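Local coordinates for nitrite oxidoreductase subunit A (Kuenenia stuttgartiensis, PDB 7B04), which belongs to the molybdopterin oxidoreductase family and holds a molybdenum atom, two MD1 groups and an iron-sulfur cluster, at residues B[321-335]-B[343-355]. Residues are numbered along the deposited sequence; the frame is centred on the assembly and turned at random.
Sequences TEVMERGGKIVVITP and KADYWIPIRNNTD. With MD1 (phosphoric acid 4-(2-amino-4-oxo-3,4,5,6,-tetrahydro-pteridin-6-yl)-2-hydroxy-3,4-dimercapto-but-3-en-yl ester guanylate ester), chain C.
V332 and W347 pair in parallel, with CA atoms 5.2 Å apart, where 329-332 joins the short, weakly bonded strand 346-347, outermost in this chain in a five-stranded parallel sheet of this molybdopterin oxidoreductase. Y346 and W347 also pair antiparallel with a strand of the subunit B chain, which carries the sheet across the interface.

Hydrogen bonds cross at two main points. I330 is gripped twice by D345: I330 N donates to the anti lone pair of D345 OD2 at 2.9 Å, and D345 N returns a bond to I330 O. Further on, I348 N meets V332 O almost head-on (N-H...O 174°), the donor nearly in line with the carbonyl.

Apolar packing divides between the two faces. On one, V331 CG2 lies against the Y346 ring, 3.4 Å from CZ, and the same ring has a cation-pi partner in R510. On the other, V332 CG2 meets A344 CB. Farther along, I333 and I348 run side by side, with CG1 of the former 3.7 Å from CD1 of the latter, and I348 CD1 also reaches V331 CG1.

The W347 side chain is swung away from its own backbone nitrogen (chi1 169°), which brings NE1 to T334 O in a weak bond, bent to 125°. P349 CG lies over one face of the indole, offset toward its rim.

Beyond the strands, the guanine of MD1 is read by both segments. N353 N donates to O6, D355 OD2 accepts from N1, and the amino group N2 reaches D355 OD1 at 2.7 Å, with I333 O as a second acceptor.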
loop_
_atom_site.group_PDB
_atom_site.type_symbol
_atom_site.label_atom_id
_atom_site.label_comp_id
_atom_site.label_asym_id
_atom_site.label_seq_id
_atom_site.Cartn_x
_atom_site.Cartn_y
_atom_site.Cartn_z
ATOM N N THR B 321 -2.397 -4.644 16.503
ATOM C CA THR B 321 -3.772 -5.123 16.390
ATOM C C THR B 321 -4.071 -6.206 17.415
ATOM O O THR B 321 -5.221 -6.357 17.843
ATOM C CB THR B 321 -4.042 -5.651 14.978
ATOM O OG1 THR B 321 -3.194 -6.777 14.715
ATOM C CG2 THR B 321 -3.781 -4.570 13.943
ATOM N N GLU B 322 -3.057 -6.964 17.817
ATOM C CA GLU B 322 -3.222 -8.080 18.735
ATOM C C GLU B 322 -3.143 -7.649 20.195
ATOM O O GLU B 322 -3.190 -8.505 21.083
ATOM C CB GLU B 322 -2.178 -9.161 18.438
ATOM C CG GLU B 322 -2.397 -9.843 17.095
ATOM C CD GLU B 322 -1.199 -10.651 16.637
ATOM O OE1 GLU B 322 -0.169 -10.651 17.343
ATOM O OE2 GLU B 322 -1.286 -11.280 15.561
ATOM N N VAL B 323 -3.021 -6.346 20.463
ATOM C CA VAL B 323 -3.043 -5.870 21.843
ATOM C C VAL B 323 -4.463 -5.903 22.394
ATOM O O VAL B 323 -4.664 -6.091 23.601
ATOM C CB VAL B 323 -2.432 -4.458 21.921
ATOM C CG1 VAL B 323 -2.602 -3.854 23.309
ATOM C CG2 VAL B 323 -0.964 -4.495 21.532
ATOM N N MET B 324 -5.468 -5.769 21.529
ATOM C CA MET B 324 -6.851 -5.933 21.957
ATOM C C MET B 324 -7.198 -7.382 22.264
ATOM O O MET B 324 -8.334 -7.652 22.667
ATOM C CB MET B 324 -7.804 -5.395 20.883
ATOM C CG MET B 324 -7.880 -6.268 19.645
ATOM S SD MET B 324 -9.099 -5.686 18.456
ATOM C CE MET B 324 -8.264 -4.241 17.808
ATOM N N GLU B 325 -6.260 -8.313 22.086
ATOM C CA GLU B 325 -6.510 -9.730 22.322
ATOM C C GLU B 325 -5.794 -10.277 23.546
ATOM O O GLU B 325 -5.972 -11.454 23.875
ATOM C CB GLU B 325 -6.090 -10.543 21.091
ATOM C CG GLU B 325 -6.823 -10.173 19.823
ATOM C CD GLU B 325 -6.306 -10.935 18.619
ATOM O OE1 GLU B 325 -5.321 -11.693 18.763
ATOM O OE2 GLU B 325 -6.886 -10.776 17.526
ATOM N N ARG B 326 -4.971 -9.471 24.215
ATOM C CA ARG B 326 -4.201 -9.925 25.372
ATOM C C ARG B 326 -4.375 -8.973 26.556
ATOM O O ARG B 326 -3.428 -8.670 27.285
ATOM C CB ARG B 326 -2.725 -10.124 25.015
ATOM C CG ARG B 326 -2.502 -10.534 23.570
ATOM C CD ARG B 326 -1.033 -10.628 23.198
ATOM N NE ARG B 326 -0.866 -11.212 21.872
ATOM C CZ ARG B 326 -0.396 -12.434 21.639
ATOM N NH1 ARG B 326 -0.291 -12.871 20.391
ATOM N NH2 ARG B 326 -0.043 -13.222 22.645
ATOM N N GLY B 327 -5.599 -8.495 26.760
ATOM C CA GLY B 327 -5.895 -7.620 27.880
ATOM C C GLY B 327 -5.329 -6.230 27.767
ATOM O O GLY B 327 -5.127 -5.575 28.787
ATOM N N GLY B 328 -5.097 -5.752 26.548
ATOM C CA GLY B 328 -4.564 -4.420 26.350
ATOM C C GLY B 328 -5.578 -3.436 25.806
ATOM O O GLY B 328 -6.579 -3.842 25.209
ATOM N N LYS B 329 -5.341 -2.141 26.009
ATOM C CA LYS B 329 -6.218 -1.086 25.522
ATOM C C LYS B 329 -5.473 -0.233 24.504
ATOM O O LYS B 329 -4.295 0.086 24.691
ATOM C CB LYS B 329 -6.728 -0.209 26.668
ATOM C CG LYS B 329 -7.866 -0.803 27.481
ATOM C CD LYS B 329 -8.431 0.237 28.441
ATOM C CE LYS B 329 -9.658 -0.277 29.175
ATOM N NZ LYS B 329 -10.237 0.767 30.067
ATOM N N ILE B 330 -6.164 0.125 23.426
ATOM C CA ILE B 330 -5.586 0.873 22.315
ATOM C C ILE B 330 -6.267 2.232 22.235
ATOM O O ILE B 330 -7.495 2.326 22.345
ATOM C CB ILE B 330 -5.727 0.103 20.986
ATOM C CG1 ILE B 330 -4.996 -1.238 21.074
ATOM C CG2 ILE B 330 -5.190 0.925 19.823
ATOM C CD1 ILE B 330 -5.309 -2.182 19.936
ATOM N N VAL B 331 -5.470 3.284 22.047
ATOM C CA VAL B 331 -5.973 4.650 21.952
ATOM C C VAL B 331 -5.366 5.315 20.725
ATOM O O VAL B 331 -4.159 5.204 20.486
ATOM C CB VAL B 331 -5.642 5.471 23.214
ATOM C CG1 VAL B 331 -6.220 6.877 23.106
ATOM C CG2 VAL B 331 -6.150 4.771 24.458
ATOM N N VAL B 332 -6.204 6.002 19.950
ATOM C CA VAL B 332 -5.774 6.752 18.776
ATOM C C VAL B 332 -6.284 8.179 18.918
ATOM O O VAL B 332 -7.472 8.393 19.182
ATOM C CB VAL B 332 -6.286 6.118 17.468
ATOM C CG1 VAL B 332 -5.931 6.993 16.277
ATOM C CG2 VAL B 332 -5.710 4.723 17.297
ATOM N N ILE B 333 -5.395 9.149 18.742
ATOM C CA ILE B 333 -5.721 10.563 18.928
ATOM C C ILE B 333 -5.411 11.261 17.610
ATOM O O ILE B 333 -4.307 11.765 17.397
ATOM C CB ILE B 333 -4.941 11.192 20.086
ATOM C CG1 ILE B 333 -5.175 10.412 21.380
ATOM C CG2 ILE B 333 -5.324 12.655 20.259
ATOM C CD1 ILE B 333 -4.199 10.760 22.480
ATOM N N THR B 334 -6.398 11.335 16.724
ATOM C CA THR B 334 -6.200 11.901 15.400
ATOM C C THR B 334 -7.403 12.755 15.031
ATOM O O THR B 334 -8.511 12.519 15.530
ATOM C CB THR B 334 -5.992 10.816 14.327
ATOM O OG1 THR B 334 -7.090 9.894 14.349
ATOM C CG2 THR B 334 -4.686 10.065 14.554
ATOM N N PRO B 335 -7.216 13.759 14.170
ATOM C CA PRO B 335 -8.374 14.532 13.701
ATOM C C PRO B 335 -9.337 13.702 12.879
ATOM O O PRO B 335 -10.549 13.947 12.927
ATOM C CB PRO B 335 -7.736 15.648 12.865
ATOM C CG PRO B 335 -6.437 15.066 12.412
ATOM C CD PRO B 335 -5.960 14.221 13.553
ATOM N N LYS B 343 -9.049 0.033 15.399
ATOM C CA LYS B 343 -8.501 -0.850 16.412
ATOM C C LYS B 343 -8.508 -0.216 17.790
ATOM O O LYS B 343 -8.302 -0.924 18.781
ATOM C CB LYS B 343 -7.082 -1.253 16.016
ATOM C CG LYS B 343 -6.917 -1.578 14.531
ATOM C CD LYS B 343 -7.843 -2.709 14.102
ATOM C CE LYS B 343 -7.427 -3.296 12.765
ATOM N NZ LYS B 343 -7.924 -2.508 11.605
ATOM N N ALA B 344 -8.750 1.090 17.872
ATOM C CA ALA B 344 -8.698 1.786 19.147
ATOM C C ALA B 344 -9.892 1.424 20.018
ATOM O O ALA B 344 -11.005 1.211 19.527
ATOM C CB ALA B 344 -8.662 3.297 18.918
ATOM N N ASP B 345 -9.646 1.358 21.328
ATOM C CA ASP B 345 -10.733 1.206 22.287
ATOM C C ASP B 345 -11.609 2.450 22.319
ATOM O O ASP B 345 -12.827 2.349 22.510
ATOM C CB ASP B 345 -10.158 0.918 23.675
ATOM C CG ASP B 345 -9.938 -0.563 23.924
ATOM O OD1 ASP B 345 -10.888 -1.249 24.351
ATOM O OD2 ASP B 345 -8.814 -1.045 23.677
ATOM N N TYR B 346 -11.006 3.625 22.144
ATOM C CA TYR B 346 -11.741 4.881 22.070
ATOM C C TYR B 346 -10.914 5.873 21.265
ATOM O O TYR B 346 -9.707 6.002 21.493
ATOM C CB TYR B 346 -12.067 5.432 23.467
ATOM C CG TYR B 346 -10.925 5.437 24.464
ATOM C CD1 TYR B 346 -10.552 4.279 25.136
ATOM C CD2 TYR B 346 -10.245 6.611 24.763
ATOM C CE1 TYR B 346 -9.521 4.285 26.056
ATOM C CE2 TYR B 346 -9.213 6.627 25.683
ATOM C CZ TYR B 346 -8.857 5.463 26.328
ATOM O OH TYR B 346 -7.829 5.478 27.243
ATOM N N TRP B 347 -11.560 6.557 20.324
ATOM C CA TRP B 347 -10.893 7.499 19.434
ATOM C C TRP B 347 -11.099 8.924 19.929
ATOM O O TRP B 347 -12.234 9.340 20.182
ATOM C CB TRP B 347 -11.423 7.362 18.005
ATOM C CG TRP B 347 -10.987 8.469 17.088
ATOM C CD1 TRP B 347 -9.704 8.824 16.788
ATOM C CD2 TRP B 347 -11.834 9.363 16.354
ATOM N NE1 TRP B 347 -9.699 9.884 15.912
ATOM C CE2 TRP B 347 -10.993 10.233 15.631
ATOM C CE3 TRP B 347 -13.219 9.512 16.239
ATOM C CZ2 TRP B 347 -11.493 11.237 14.805
ATOM C CZ3 TRP B 347 -13.713 10.510 15.416
ATOM C CH2 TRP B 347 -12.852 11.358 14.710
ATOM N N ILE B 348 -10.001 9.663 20.064
ATOM C CA ILE B 348 -10.038 11.041 20.548
ATOM C C ILE B 348 -9.861 12.002 19.378
ATOM O O ILE B 348 -8.735 12.176 18.889
ATOM C CB ILE B 348 -8.961 11.285 21.618
ATOM C CG1 ILE B 348 -9.176 10.364 22.819
ATOM C CG2 ILE B 348 -8.965 12.743 22.058
ATOM C CD1 ILE B 348 -8.016 10.351 23.791
ATOM N N PRO B 349 -10.928 12.630 18.885
ATOM C CA PRO B 349 -10.754 13.688 17.885
ATOM C C PRO B 349 -10.012 14.872 18.486
ATOM O O PRO B 349 -10.117 15.158 19.681
ATOM C CB PRO B 349 -12.192 14.064 17.504
ATOM C CG PRO B 349 -13.020 12.890 17.925
ATOM C CD PRO B 349 -12.349 12.352 19.150
ATOM N N ILE B 350 -9.252 15.565 17.641
ATOM C CA ILE B 350 -8.451 16.697 18.089
ATOM C C ILE B 350 -8.273 17.658 16.924
ATOM O O ILE B 350 -8.307 17.261 15.755
ATOM C CB ILE B 350 -7.087 16.233 18.656
ATOM C CG1 ILE B 350 -6.422 17.356 19.456
ATOM C CG2 ILE B 350 -6.175 15.745 17.543
ATOM C CD1 ILE B 350 -5.282 16.891 20.328
ATOM N N ARG B 351 -8.092 18.936 17.250
ATOM C CA ARG B 351 -7.733 19.922 16.245
ATOM C C ARG B 351 -6.256 19.777 15.913
ATOM O O ARG B 351 -5.433 19.496 16.789
ATOM C CB ARG B 351 -8.038 21.336 16.752
ATOM C CG ARG B 351 -7.779 22.445 15.744
ATOM C CD ARG B 351 -8.391 23.762 16.209
ATOM N NE ARG B 351 -7.769 24.272 17.427
ATOM C CZ ARG B 351 -6.724 25.094 17.449
ATOM N NH1 ARG B 351 -6.227 25.508 18.607
ATOM N NH2 ARG B 351 -6.172 25.498 16.313
ATOM N N ASN B 352 -5.921 19.973 14.643
ATOM C CA ASN B 352 -4.556 19.738 14.199
ATOM C C ASN B 352 -3.608 20.795 14.756
ATOM O O ASN B 352 -3.984 21.953 14.961
ATOM C CB ASN B 352 -4.496 19.700 12.674
ATOM C CG ASN B 352 -5.659 18.937 12.064
ATOM O OD1 ASN B 352 -6.820 19.308 12.243
ATOM N ND2 ASN B 352 -5.354 17.865 11.344
ATOM N N ASN B 353 -2.362 20.372 14.995
ATOM C CA ASN B 353 -1.293 21.228 15.502
ATOM C C ASN B 353 -1.569 21.701 16.926
ATOM O O ASN B 353 -1.199 22.820 17.301
ATOM C CB ASN B 353 -1.048 22.425 14.572
ATOM C CG ASN B 353 0.351 22.993 14.699
ATOM O OD1 ASN B 353 1.134 22.571 15.549
ATOM N ND2 ASN B 353 0.672 23.958 13.847
ATOM N N THR B 354 -2.247 20.864 17.731
ATOM C CA THR B 354 -2.580 21.236 19.103
ATOM C C THR B 354 -2.341 20.121 20.125
ATOM O O THR B 354 -2.920 20.175 21.217
ATOM C CB THR B 354 -4.047 21.683 19.230
ATOM O OG1 THR B 354 -4.915 20.561 19.027
ATOM C CG2 THR B 354 -4.383 22.776 18.228
ATOM N N ASP B 355 -1.519 19.110 19.821
ATOM C CA ASP B 355 -1.401 17.988 20.750
ATOM C C ASP B 355 -0.614 18.340 22.004
ATOM O O ASP B 355 -0.783 17.671 23.029
ATOM C CB ASP B 355 -0.730 16.781 20.085
ATOM C CG ASP B 355 -1.642 16.061 19.116
ATOM O OD1 ASP B 355 -1.433 14.851 18.895
ATOM O OD2 ASP B 355 -2.556 16.711 18.560
HETATM P PB MD1 C . 3.211 8.472 9.626
HETATM O O3B MD1 C . 2.802 9.950 9.024
HETATM O O1B MD1 C . 1.958 7.687 9.932
HETATM O O2B MD1 C . 4.013 8.653 10.892
HETATM O O3A MD1 C . 4.113 7.674 8.497
HETATM C C10 MD1 C . 5.404 8.114 8.176
HETATM C C11 MD1 C . 6.288 6.877 7.841
HETATM O O11 MD1 C . 5.302 5.832 7.128
HETATM C C12 MD1 C . 7.380 7.272 7.170
HETATM S S12 MD1 C . 8.165 8.844 7.628
HETATM C C13 MD1 C . 8.115 6.500 6.042
HETATM S S13 MD1 C . 9.584 7.311 5.350
HETATM C C14 MD1 C . 7.714 5.249 5.459
HETATM N N15 MD1 C . 6.340 5.589 4.705
HETATM C C16 MD1 C . 5.606 4.443 4.353
HETATM C C15 MD1 C . 4.879 4.330 3.061
HETATM O O14 MD1 C . 4.908 5.219 2.279
HETATM N N17 MD1 C . 4.118 3.086 2.764
HETATM C C17 MD1 C . 4.082 1.928 3.789
HETATM N N16 MD1 C . 3.338 0.720 3.489
HETATM N N18 MD1 C . 4.819 2.044 5.104
HETATM C C20 MD1 C . 5.563 3.239 5.406
HETATM N N8 MD1 C . 6.263 3.400 6.617
HETATM C C7 MD1 C . 7.710 4.049 6.369
HETATM P PA MD1 C . 1.271 10.407 8.618
HETATM O O1A MD1 C . 1.363 11.614 7.719
HETATM O O2A MD1 C . 0.607 9.266 7.887
HETATM O "O5'" MD1 C . 0.375 10.798 9.946
HETATM C "C5'" MD1 C . -0.269 9.783 10.656
HETATM C "C4'" MD1 C . -1.655 10.270 11.208
HETATM O "O4'" MD1 C . -1.526 11.584 12.042
HETATM C "C1'" MD1 C . -2.720 12.436 11.531
HETATM N N9 MD1 C . -2.517 13.887 11.785
HETATM C C4 MD1 C . -2.539 14.346 13.032
HETATM N N3 MD1 C . -2.734 13.663 14.343
HETATM C C2 MD1 C . -2.705 14.438 15.583
HETATM N N2 MD1 C . -2.894 13.771 16.859
HETATM N N1 MD1 C . -2.489 15.863 15.538
HETATM C C6 MD1 C . -2.305 16.511 14.275
HETATM O O6 MD1 C . -2.125 17.680 14.231
HETATM C C5 MD1 C . -2.337 15.691 12.980
HETATM N N7 MD1 C . -2.195 16.036 11.703
HETATM C C8 MD1 C . -2.307 14.922 10.950
HETATM C "C2'" MD1 C . -2.706 12.177 10.286
HETATM O "O2'" MD1 C . -3.980 12.525 9.671
HETATM C "C3'" MD1 C . -2.456 10.536 10.245
HETATM O "O3'" MD1 C . -3.715 9.836 10.464
#